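Local coordinates for protein dioxygenase (Pseudomonas brassicacearum, PDB 5V2D) that probably cleaves the central double bond of lignin-derived stilbenes with molecular oxygen at a histidine-bound iron, at residues I180-H188 and L198-G207; F230-H239 and F250-D258. All coordinates share one frame; numbering follows the deposited sequence.

Contact 1 of 2, residues I180-H188 and L198-G207. With FE (Fe (III) ion), chain E.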
loop_
_atom_site.group_PDB
_atom_site.type_symbol
_atom_site.label_atom_id
_atom_site.label_comp_id
_atom_site.label_asym_id
_atom_site.label_seq_id
_atom_site.Cartn_x
_atom_site.Cartn_y
_atom_site.Cartn_z
ATOM N N ILE A 180 11.305 8.825 17.550
ATOM C CA ILE A 180 10.417 7.640 17.390
ATOM C C ILE A 180 11.182 6.486 17.996
ATOM O O ILE A 180 12.227 6.181 17.521
ATOM C CB ILE A 180 10.062 7.366 15.900
ATOM C CG1 ILE A 180 9.249 8.511 15.351
ATOM C CG2 ILE A 180 9.362 6.041 15.761
ATOM C CD1 ILE A 180 7.868 8.678 15.892
ATOM N N LYS A 181 10.648 5.856 19.026
ATOM C CA LYS A 181 11.370 4.840 19.732
ATOM C C LYS A 181 10.795 3.452 19.484
ATOM O O LYS A 181 11.232 2.526 20.124
ATOM C CB LYS A 181 11.306 5.103 21.269
ATOM C CG LYS A 181 11.783 6.446 21.736
ATOM C CD LYS A 181 13.165 6.759 21.263
ATOM C CE LYS A 181 13.741 7.978 21.980
ATOM N NZ LYS A 181 15.136 8.179 21.430
ATOM N N SER A 182 9.807 3.280 18.628
ATOM C CA SER A 182 9.313 1.961 18.309
ATOM C C SER A 182 10.302 1.296 17.397
ATOM O O SER A 182 11.085 1.922 16.737
ATOM C CB SER A 182 7.953 2.022 17.598
ATOM O OG SER A 182 7.975 3.040 16.645
ATOM N N ALA A 183 10.203 -0.020 17.352
ATOM C CA ALA A 183 11.054 -0.818 16.457
ATOM C C ALA A 183 10.615 -0.690 15.010
ATOM O O ALA A 183 11.410 -0.951 14.141
ATOM C CB ALA A 183 11.030 -2.308 16.877
ATOM N N THR A 184 9.363 -0.299 14.759
ATOM C CA THR A 184 8.802 -0.231 13.385
ATOM C C THR A 184 8.042 1.064 13.188
ATOM O O THR A 184 7.801 1.792 14.160
ATOM C CB THR A 184 7.818 -1.389 13.177
ATOM O OG1 THR A 184 6.690 -1.202 14.045
ATOM C CG2 THR A 184 8.476 -2.745 13.497
ATOM N N PHE A 185 7.639 1.333 11.948
ATOM C CA PHE A 185 6.794 2.482 11.627
ATOM C C PHE A 185 5.900 2.104 10.472
ATOM O O PHE A 185 6.390 1.483 9.524
ATOM C CB PHE A 185 7.725 3.610 11.285
ATOM C CG PHE A 185 7.078 4.957 11.211
ATOM C CD1 PHE A 185 6.995 5.781 12.335
ATOM C CD2 PHE A 185 6.584 5.444 9.995
ATOM C CE1 PHE A 185 6.439 7.033 12.240
ATOM C CE2 PHE A 185 6.038 6.697 9.918
ATOM C CZ PHE A 185 5.971 7.504 11.050
ATOM N N THR A 186 4.638 2.458 10.509
ATOM C CA THR A 186 3.684 2.008 9.484
ATOM C C THR A 186 4.083 2.419 8.095
ATOM O O THR A 186 4.735 3.471 7.913
ATOM C CB THR A 186 2.267 2.564 9.787
ATOM O OG1 THR A 186 1.313 1.999 8.924
ATOM C CG2 THR A 186 2.217 4.038 9.701
ATOM N N ALA A 187 3.623 1.663 7.103
ATOM C CA ALA A 187 3.673 2.139 5.714
ATOM C C ALA A 187 2.348 2.817 5.332
ATOM O O ALA A 187 2.198 3.200 4.187
ATOM C CB ALA A 187 3.971 0.969 4.792
ATOM N N HIS A 188 1.395 2.984 6.253
ATOM C CA HIS A 188 0.164 3.690 5.950
ATOM C C HIS A 188 -0.088 4.929 6.825
ATOM O O HIS A 188 -1.163 5.048 7.398
ATOM C CB HIS A 188 -1.012 2.745 5.967
ATOM C CG HIS A 188 -1.113 1.983 4.693
ATOM N ND1 HIS A 188 -1.468 2.630 3.537
ATOM C CD2 HIS A 188 -0.874 0.695 4.362
ATOM C CE1 HIS A 188 -1.415 1.754 2.530
ATOM N NE2 HIS A 188 -1.103 0.569 3.013
ATOM N N LEU A 198 1.571 14.566 10.264
ATOM C CA LEU A 198 1.745 13.173 9.864
ATOM C C LEU A 198 1.197 12.339 10.954
ATOM O O LEU A 198 1.649 12.429 12.100
ATOM C CB LEU A 198 3.209 12.864 9.607
ATOM C CG LEU A 198 3.557 11.480 9.062
ATOM C CD1 LEU A 198 2.989 11.389 7.667
ATOM C CD2 LEU A 198 5.039 11.339 8.974
ATOM N N LEU A 199 0.187 11.548 10.626
ATOM C CA LEU A 199 -0.491 10.676 11.561
ATOM C C LEU A 199 -0.007 9.263 11.255
ATOM O O LEU A 199 -0.088 8.789 10.092
ATOM C CB LEU A 199 -1.964 10.760 11.373
ATOM C CG LEU A 199 -2.521 12.222 11.207
ATOM C CD1 LEU A 199 -4.049 12.194 11.176
ATOM C CD2 LEU A 199 -2.122 13.163 12.306
ATOM N N ALA A 200 0.581 8.583 12.236
ATOM C CA ALA A 200 1.218 7.338 11.986
ATOM C C ALA A 200 1.082 6.405 13.206
ATOM O O ALA A 200 0.468 6.762 14.189
ATOM C CB ALA A 200 2.689 7.598 11.653
ATOM N N PHE A 201 1.624 5.202 13.083
ATOM C CA PHE A 201 1.516 4.234 14.166
ATOM C C PHE A 201 2.574 3.167 13.978
ATOM O O PHE A 201 3.251 3.129 12.931
ATOM C CB PHE A 201 0.117 3.651 14.261
ATOM C CG PHE A 201 -0.215 2.689 13.163
ATOM C CD1 PHE A 201 0.012 1.275 13.334
ATOM C CD2 PHE A 201 -0.726 3.120 11.965
ATOM C CE1 PHE A 201 -0.235 0.409 12.297
ATOM C CE2 PHE A 201 -1.000 2.215 10.927
ATOM C CZ PHE A 201 -0.771 0.873 11.086
ATOM N N SER A 202 2.708 2.285 14.965
ATOM C CA SER A 202 3.629 1.125 14.898
ATOM C C SER A 202 2.966 -0.097 15.562
ATOM O O SER A 202 2.268 0.071 16.585
ATOM C CB SER A 202 4.910 1.475 15.635
ATOM O OG SER A 202 5.667 0.295 15.911
ATOM N N TYR A 203 3.063 -1.278 14.949
ATOM C CA TYR A 203 2.717 -2.530 15.612
ATOM C C TYR A 203 4.005 -3.383 15.698
ATOM O O TYR A 203 5.015 -3.075 15.045
ATOM C CB TYR A 203 1.536 -3.279 14.986
ATOM C CG TYR A 203 1.870 -3.989 13.689
ATOM C CD1 TYR A 203 1.851 -3.285 12.472
ATOM C CD2 TYR A 203 2.178 -5.311 13.684
ATOM C CE1 TYR A 203 2.138 -3.892 11.287
ATOM C CE2 TYR A 203 2.502 -5.985 12.496
ATOM C CZ TYR A 203 2.479 -5.295 11.308
ATOM O OH TYR A 203 2.762 -5.984 10.130
ATOM N N GLU A 204 3.974 -4.433 16.516
ATOM C CA GLU A 204 5.187 -5.107 16.965
ATOM C C GLU A 204 6.227 -4.094 17.393
ATOM O O GLU A 204 7.427 -4.123 17.037
ATOM C CB GLU A 204 5.715 -6.063 15.880
ATOM C CG GLU A 204 4.797 -7.303 15.697
ATOM C CD GLU A 204 5.404 -8.288 14.699
ATOM O OE1 GLU A 204 6.461 -8.918 14.977
ATOM O OE2 GLU A 204 4.806 -8.422 13.598
ATOM N N ALA A 205 5.757 -3.138 18.165
ATOM C CA ALA A 205 6.489 -1.891 18.365
ATOM C C ALA A 205 7.692 -2.046 19.283
ATOM O O ALA A 205 8.540 -1.123 19.337
ATOM C CB ALA A 205 5.577 -0.842 18.898
ATOM N N LYS A 206 7.774 -3.166 20.018
ATOM C CA LYS A 206 9.001 -3.448 20.789
ATOM C C LYS A 206 9.725 -4.672 20.336
ATOM O O LYS A 206 10.510 -5.227 21.112
ATOM C CB LYS A 206 8.626 -3.589 22.279
ATOM C CG LYS A 206 8.089 -2.296 22.815
ATOM C CD LYS A 206 7.867 -2.392 24.317
ATOM C CE LYS A 206 7.573 -0.986 24.843
ATOM N NZ LYS A 206 7.145 -1.092 26.255
ATOM N N GLY A 207 9.563 -5.071 19.081
ATOM C CA GLY A 207 10.281 -6.264 18.578
ATOM C C GLY A 207 9.354 -7.353 18.153
ATOM O O GLY A 207 8.099 -7.257 18.257
HETATM FE FE FE E . -1.031 -1.217 1.860
HETATM O O HOH W 1 4.063 -0.802 11.942
HETATM O O HOH W 2 -0.300 -2.803 0.760
#
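T186 lies over one face of the F201 ring, the two side chains crossing at about a right angle. CB carries this CH-pi contact, 3.7 Å from the F201 centroid and offset toward the ring's rim. F201 starts away from the loop, but chi1 of 73° sets CG between the backbone N and the carbonyl carbon and brings the ring back beneath T186. T186 OG1, anti to its own N, sits 3.1 Å from F201 CE2 and accepts H188 N in an ST turn, which fixes its rotation two residues before an iron ligand. With a leucine in place of F201 the flat face is gone, and T186 CB and OG1 would probably lose the surface they rest on, freeing the turn into H188 to shift. The backbones meet here too, through T186 N to F201 O at 2.9 Å.

Further back, hydroxyls do the joining. T184 OG1 donates to Y203 O at 2.7 Å, while S202 OG stands 2.6 Å from T184 OG1, with a weak alternative at T184 O. S182 OG donates to T184 O at 2.8 Å, and A183 N donates a hydrogen bond to A205 O at 2.8 Å.

F185 also starts away from the strand, yet its ring returns, CZ pressing on A200 CB at 3.3 Å with L198 CD2 near the ring edge. The contact thus lays the loop before strand 190-191 on strand 198-203, the second strand of a four-stranded antiparallel sheet. Strand 212-218 pairs with 198-203, W229 of strand 224-231 touches S182 and A205, and H188 reaches S143 of strand 143-147.

Contact 2 of 2, residues F230-H239 and F250-D258. With FE (Fe (III) ion), chain E.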
loop_
_atom_site.group_PDB
_atom_site.type_symbol
_atom_site.label_atom_id
_atom_site.label_comp_id
_atom_site.label_asym_id
_atom_site.label_seq_id
_atom_site.Cartn_x
_atom_site.Cartn_y
_atom_site.Cartn_z
ATOM N N PHE A 230 0.174 1.452 23.892
ATOM C CA PHE A 230 -0.719 0.546 24.593
ATOM C C PHE A 230 -0.459 -0.857 24.099
ATOM O O PHE A 230 0.513 -1.061 23.355
ATOM C CB PHE A 230 -2.170 0.984 24.402
ATOM C CG PHE A 230 -2.685 0.992 22.962
ATOM C CD1 PHE A 230 -3.565 0.014 22.539
ATOM C CD2 PHE A 230 -2.359 2.037 22.095
ATOM C CE1 PHE A 230 -4.119 0.037 21.245
ATOM C CE2 PHE A 230 -2.835 2.050 20.789
ATOM C CZ PHE A 230 -3.745 1.043 20.369
ATOM N N GLN A 231 -1.261 -1.834 24.524
ATOM C CA GLN A 231 -1.021 -3.192 24.137
ATOM C C GLN A 231 -2.265 -3.855 23.614
ATOM O O GLN A 231 -3.381 -3.693 24.138
ATOM C CB GLN A 231 -0.490 -3.983 25.327
ATOM C CG GLN A 231 0.849 -3.451 25.813
ATOM C CD GLN A 231 1.649 -4.529 26.410
ATOM O OE1 GLN A 231 1.112 -5.527 26.907
ATOM N NE2 GLN A 231 2.941 -4.373 26.361
ATOM N N ALA A 232 -2.086 -4.636 22.568
ATOM C CA ALA A 232 -3.131 -5.488 22.057
ATOM C C ALA A 232 -3.136 -6.773 22.876
ATOM O O ALA A 232 -2.138 -7.091 23.533
ATOM C CB ALA A 232 -2.832 -5.837 20.609
ATOM N N PRO A 233 -4.213 -7.564 22.761
ATOM C CA PRO A 233 -4.277 -8.842 23.477
ATOM C C PRO A 233 -3.398 -9.902 22.835
ATOM O O PRO A 233 -3.159 -10.908 23.456
ATOM C CB PRO A 233 -5.765 -9.206 23.435
ATOM C CG PRO A 233 -6.301 -8.490 22.218
ATOM C CD PRO A 233 -5.523 -7.196 22.165
ATOM N N TYR A 234 -2.867 -9.680 21.635
ATOM C CA TYR A 234 -1.938 -10.588 21.008
ATOM C C TYR A 234 -1.280 -9.778 19.860
ATOM O O TYR A 234 -1.795 -8.722 19.487
ATOM C CB TYR A 234 -2.656 -11.820 20.452
ATOM C CG TYR A 234 -3.909 -11.501 19.641
ATOM C CD1 TYR A 234 -5.172 -11.577 20.230
ATOM C CD2 TYR A 234 -3.844 -11.177 18.317
ATOM C CE1 TYR A 234 -6.331 -11.270 19.524
ATOM C CE2 TYR A 234 -5.015 -10.877 17.579
ATOM C CZ TYR A 234 -6.264 -10.935 18.167
ATOM O OH TYR A 234 -7.424 -10.636 17.445
ATOM N N ALA A 235 -0.172 -10.257 19.336
ATOM C CA ALA A 235 0.522 -9.622 18.210
ATOM C C ALA A 235 -0.141 -10.016 16.908
ATOM O O ALA A 235 -0.196 -11.192 16.536
ATOM C CB ALA A 235 2.003 -9.982 18.184
ATOM N N ALA A 236 -0.617 -9.000 16.172
ATOM C CA ALA A 236 -1.254 -9.221 14.913
ATOM C C ALA A 236 -0.905 -8.149 13.915
ATOM O O ALA A 236 -0.560 -7.001 14.307
ATOM C CB ALA A 236 -2.766 -9.250 15.106
ATOM N N MET A 237 -1.133 -8.469 12.641
ATOM C CA MET A 237 -0.846 -7.473 11.560
ATOM C C MET A 237 -1.797 -6.285 11.702
ATOM O O MET A 237 -3.028 -6.455 11.749
ATOM C CB MET A 237 -1.027 -8.073 10.189
ATOM C CG MET A 237 -0.674 -7.077 9.057
ATOM S SD MET A 237 -0.975 -7.731 7.385
ATOM C CE MET A 237 0.515 -8.654 7.278
ATOM N N VAL A 238 -1.232 -5.087 11.741
ATOM C CA VAL A 238 -2.010 -3.855 11.588
ATOM C C VAL A 238 -1.414 -3.141 10.380
ATOM O O VAL A 238 -0.396 -2.356 10.496
ATOM C CB VAL A 238 -1.968 -2.964 12.814
ATOM C CG1 VAL A 238 -2.952 -1.807 12.651
ATOM C CG2 VAL A 238 -2.381 -3.739 14.057
ATOM N N HIS A 239 -2.028 -3.405 9.223
ATOM C CA HIS A 239 -1.430 -2.910 7.971
ATOM C C HIS A 239 -1.733 -1.418 7.764
ATOM O O HIS A 239 -0.850 -0.614 7.443
ATOM C CB HIS A 239 -1.820 -3.792 6.767
ATOM C CG HIS A 239 -1.222 -3.313 5.470
ATOM N ND1 HIS A 239 0.143 -3.269 5.261
ATOM C CD2 HIS A 239 -1.800 -2.724 4.392
ATOM C CE1 HIS A 239 0.379 -2.778 4.057
ATOM N NE2 HIS A 239 -0.780 -2.419 3.527
ATOM N N PHE A 250 -7.275 1.207 14.981
ATOM C CA PHE A 250 -6.284 0.193 14.562
ATOM C C PHE A 250 -7.061 -1.106 14.229
ATOM O O PHE A 250 -7.593 -1.751 15.116
ATOM C CB PHE A 250 -5.385 -0.152 15.704
ATOM C CG PHE A 250 -4.446 0.937 16.113
ATOM C CD1 PHE A 250 -4.914 2.075 16.751
ATOM C CD2 PHE A 250 -3.061 0.707 16.076
ATOM C CE1 PHE A 250 -4.044 3.095 17.158
ATOM C CE2 PHE A 250 -2.127 1.701 16.524
ATOM C CZ PHE A 250 -2.640 2.899 17.066
ATOM N N PRO A 251 -7.083 -1.506 12.975
ATOM C CA PRO A 251 -7.712 -2.796 12.615
ATOM C C PRO A 251 -6.671 -3.904 12.739
ATOM O O PRO A 251 -5.699 -3.976 11.978
ATOM C CB PRO A 251 -8.182 -2.588 11.157
ATOM C CG PRO A 251 -7.821 -1.146 10.846
ATOM C CD PRO A 251 -6.767 -0.713 11.787
ATOM N N LEU A 252 -6.862 -4.818 13.670
ATOM C CA LEU A 252 -5.999 -5.983 13.811
ATOM C C LEU A 252 -6.542 -7.110 12.953
ATOM O O LEU A 252 -7.610 -7.670 13.229
ATOM C CB LEU A 252 -5.936 -6.485 15.279
ATOM C CG LEU A 252 -4.889 -5.752 16.093
ATOM C CD1 LEU A 252 -5.341 -4.322 16.265
ATOM C CD2 LEU A 252 -4.686 -6.398 17.419
ATOM N N ILE A 253 -5.813 -7.414 11.909
ATOM C CA ILE A 253 -6.124 -8.487 10.980
ATOM C C ILE A 253 -5.789 -9.832 11.684
ATOM O O ILE A 253 -4.784 -9.891 12.418
ATOM C CB ILE A 253 -5.263 -8.310 9.731
ATOM C CG1 ILE A 253 -5.641 -6.998 9.015
ATOM C CG2 ILE A 253 -5.419 -9.480 8.765
ATOM C CD1 ILE A 253 -4.578 -6.526 8.008
ATOM N N PRO A 254 -6.618 -10.882 11.492
ATOM C CA PRO A 254 -6.339 -12.155 12.173
ATOM C C PRO A 254 -5.141 -12.954 11.631
ATOM O O PRO A 254 -5.244 -14.179 11.430
ATOM C CB PRO A 254 -7.635 -13.006 11.960
ATOM C CG PRO A 254 -8.618 -12.123 11.373
ATOM C CD PRO A 254 -7.933 -10.875 10.837
ATOM N N LEU A 255 -4.024 -12.283 11.439
ATOM C CA LEU A 255 -2.759 -12.851 11.057
ATOM C C LEU A 255 -1.859 -12.661 12.276
ATOM O O LEU A 255 -1.475 -11.492 12.572
ATOM C CB LEU A 255 -2.162 -12.056 9.903
ATOM C CG LEU A 255 -2.718 -12.352 8.545
ATOM C CD1 LEU A 255 -2.223 -11.358 7.519
ATOM C CD2 LEU A 255 -2.383 -13.779 8.088
ATOM N N THR A 256 -1.483 -13.753 12.962
ATOM C CA THR A 256 -0.729 -13.657 14.225
ATOM C C THR A 256 0.700 -14.064 14.100
ATOM O O THR A 256 1.072 -14.805 13.193
ATOM C CB THR A 256 -1.384 -14.503 15.363
ATOM O OG1 THR A 256 -1.565 -15.856 14.931
ATOM C CG2 THR A 256 -2.734 -13.948 15.652
ATOM N N VAL A 257 1.511 -13.595 15.032
ATOM C CA VAL A 257 2.942 -13.817 14.961
ATOM C C VAL A 257 3.356 -14.837 16.008
ATOM O O VAL A 257 2.902 -14.781 17.112
ATOM C CB VAL A 257 3.675 -12.535 15.267
ATOM C CG1 VAL A 257 5.181 -12.686 15.110
ATOM C CG2 VAL A 257 3.198 -11.446 14.348
ATOM N N ASP A 258 4.272 -15.736 15.657
ATOM C CA ASP A 258 4.922 -16.658 16.606
ATOM C C ASP A 258 6.444 -16.708 16.352
ATOM O O ASP A 258 6.912 -17.251 15.340
ATOM C CB ASP A 258 4.311 -18.052 16.453
ATOM C CG ASP A 258 4.796 -19.032 17.559
ATOM O OD1 ASP A 258 4.002 -19.422 18.375
ATOM O OD2 ASP A 258 5.972 -19.403 17.640
HETATM FE FE FE E . -1.031 -1.217 1.860
HETATM O O HOH W 3 -7.639 -10.147 14.862
HETATM O O HOH W 4 0.258 -13.262 18.036
HETATM O O HOH W 5 -4.708 -3.289 9.478
HETATM O O HOH W 2 -0.300 -2.803 0.760
#
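F230 points the edge of its ring at the face of F250 in a T-shaped pair, with the ring centroids 5.1 Å apart and the planes at 87°; CZ stands over the centre of the F250 ring. Next along, A232 CB meets L252 CD2 at 3.7 Å. Y234 sets its CD2 against the methyl of T256, and its OH donates to a water, 2.6 Å away, that in turn donates to L252 O, a carbonyl also bonded by Q302. A235 O receives a weak bond from V257 N and a further, short one from a second water.

A236 and T256 then form a single beta bridge, which ties the link after strand 224-231 to strand 255-257. This link carries the chain from one four-stranded antiparallel sheet to the next, as between the blades of the beta-propeller known for this oxygenase family.

M237 uses both backbone polar atoms: N donates to L255 O at 3.0 Å, and O accepts I253 N at 2.9 Å. Its side chain runs alongside those of I253 and L255, SD lying 3.8 Å from CD1 of each, before chi3 of -81° bends CE over. V238 divides its branches, CG1 near P251 O and CG2 at 3.7 Å from L252 CD1. H239 rests CB on I253 CD1 and sends NE2 to the iron(III) ion at 2.1 Å, while E156 bonds its ND1.

Overall arrangement
Both contacts are buried, and both use the sheet holding strands 198-203 and 224-231; contact 2 also takes in strand 247-252 of the following sheet. Contact 1 fastens a loop to a strand mainly with hydroxyls and backbone bonds, whereas contact 2 relies on apolar side chains packed alongside one another, an edge-to-face aromatic pair and a single beta bridge with flanking backbone bonds. They touch directly: F201 CE1 lies 3.3 Å from V238 O, Y203 CE1 3.1 Å from the same oxygen, and the F201 and F250 rings meet. Each sends one histidine, H188 or H239, to the iron, where H304 and H495 complete the four. E156 links the two, bonding Y203 OH besides its contact 2 partner.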